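Local atomic coordinates of hydrolase (Burkholderia cenocepacia, PDB entry 4QKU), a protein that probably acts as a metal-dependent fumarylacetoacetase, hydrolysing fumarylacetoacetate to fumarate and acetoacetate in the last step of phenylalanine and tyrosine breakdown. Residues B[238-241]-B[242-245]. Residues are numbered along the deposited sequence; the frame is centred on the assembly and turned at random.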
loop_
_atom_site.group_PDB
_atom_site.type_symbol
_atom_site.label_atom_id
_atom_site.label_comp_id
_atom_site.label_asym_id
_atom_site.label_seq_id
_atom_site.Cartn_x
_atom_site.Cartn_y
_atom_site.Cartn_z
ATOM N N PRO B 238 -12.972 -13.652 -4.002
ATOM C CA PRO B 238 -11.721 -14.111 -4.613
ATOM C C PRO B 238 -11.737 -14.236 -6.135
ATOM O O PRO B 238 -12.776 -14.359 -6.729
ATOM C CB PRO B 238 -11.519 -15.502 -4.001
ATOM C CG PRO B 238 -12.287 -15.460 -2.708
ATOM C CD PRO B 238 -13.486 -14.595 -3.000
ATOM N N ILE B 239 -10.559 -14.157 -6.747
ATOM C CA ILE B 239 -10.398 -14.404 -8.191
ATOM C C ILE B 239 -9.901 -15.827 -8.351
ATOM O O ILE B 239 -8.862 -16.179 -7.778
ATOM C CB ILE B 239 -9.371 -13.443 -8.832
ATOM C CG1 ILE B 239 -9.729 -11.972 -8.560
ATOM C CG2 ILE B 239 -9.297 -13.671 -10.335
ATOM C CD1 ILE B 239 -8.612 -11.007 -8.849
ATOM N N ALA B 240 -10.676 -16.642 -9.069
ATOM C CA ALA B 240 -10.345 -18.047 -9.325
ATOM C C ALA B 240 -9.087 -18.096 -10.150
ATOM O O ALA B 240 -8.893 -17.250 -11.040
ATOM C CB ALA B 240 -11.469 -18.731 -10.067
ATOM N N CYS B 241 -8.200 -19.021 -9.835
ATOM C CA CYS B 241 -6.923 -19.102 -10.530
ATOM C C CYS B 241 -7.089 -19.077 -12.047
ATOM O O CYS B 241 -6.344 -18.420 -12.735
ATOM C CB CYS B 241 -6.167 -20.353 -10.101
ATOM S SG CYS B 241 -4.525 -20.408 -10.809
ATOM N N GLU B 242 -8.105 -19.758 -12.540
ATOM C CA GLU B 242 -8.378 -19.855 -13.971
ATOM C C GLU B 242 -8.879 -18.543 -14.620
ATOM O O GLU B 242 -8.815 -18.399 -15.834
ATOM C CB GLU B 242 -9.431 -20.950 -14.219
ATOM C CG GLU B 242 -10.809 -20.570 -13.673
ATOM C CD GLU B 242 -11.838 -21.707 -13.669
ATOM O OE1 GLU B 242 -12.354 -22.131 -14.744
ATOM O OE2 GLU B 242 -12.161 -22.135 -12.538
ATOM N N ASP B 243 -9.445 -17.635 -13.832
ATOM C CA ASP B 243 -9.917 -16.365 -14.354
ATOM C C ASP B 243 -8.868 -15.291 -14.182
ATOM O O ASP B 243 -9.053 -14.177 -14.684
ATOM C CB ASP B 243 -11.179 -15.893 -13.610
ATOM C CG ASP B 243 -12.368 -16.871 -13.749
ATOM O OD1 ASP B 243 -12.473 -17.573 -14.778
ATOM O OD2 ASP B 243 -13.201 -16.935 -12.812
ATOM N N ALA B 244 -7.769 -15.603 -13.486
ATOM C CA ALA B 244 -6.834 -14.563 -13.015
ATOM C C ALA B 244 -6.224 -13.722 -14.101
ATOM O O ALA B 244 -6.122 -12.521 -13.970
ATOM C CB ALA B 244 -5.720 -15.168 -12.149
ATOM N N GLU B 245 -5.771 -14.362 -15.155
ATOM C CA GLU B 245 -5.060 -13.639 -16.185
ATOM C C GLU B 245 -5.937 -12.622 -16.904
ATOM O O GLU B 245 -5.436 -11.612 -17.388
ATOM C CB GLU B 245 -4.470 -14.617 -17.214
ATOM C CG GLU B 245 -3.030 -14.981 -16.925
ATOM C CD GLU B 245 -2.469 -15.853 -18.001
ATOM O OE1 GLU B 245 -1.900 -16.924 -17.687
ATOM O OE2 GLU B 245 -2.598 -15.449 -19.177
HETATM O O HOH W 1 -13.016 -15.503 -10.787
HETATM O O HOH W 2 -5.670 -17.150 -15.614
#
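Ala240 and Asp243 are tied by a backbone hydrogen bond, Asp243 N to Ala240 O at 2.9 Å, and the next one follows a residue later, Ala244 N to Cys241 O at 3.2 Å. Two successive i to i+3 bonds make two overlapping type I beta-turns, a 3-10-like turn of chain.

Two waters complete the polar pattern. One donates to Asp243 OD2 and accepts from Ala240 N, so the aspartate reaches back through the water to the backbone where the double turn begins. Its CG lies beside its own N and anti to the carbonyl carbon (chi1 -61°), which brings OD2 back over Ala240, 3.7 Å from Ala240 CB. The other water donates to Cys241 O and accepts from Glu245 N at 2.8 Å, a bridge spanning four residues where a regular alpha-helix would have a direct bond.

On the buried side, Ile239 CG2, anti to its backbone N, packs on Ala244 CA at 3.7 Å; the branched isoleucine fills this side, and the small alanine permits the close approach. A second, outer contact sets the methyl of Ala240 against Glu242 CG at 4.1 Å, and the charged glutamate suits this exposed side.

The double turn belongs to the loop joining strands 219-229 and 248-259, away from the sodium site. Ile239, Cys241 and Ala244 rest on helix 349-357, the compact Cys241 side chain pointing away from the turn against Gln351 and Ala354. Thr357 accepts from Ile239 N, and Glu245 forms a salt bridge with Arg296 and a hydrogen bond with His316 just before strand 248-259 begins.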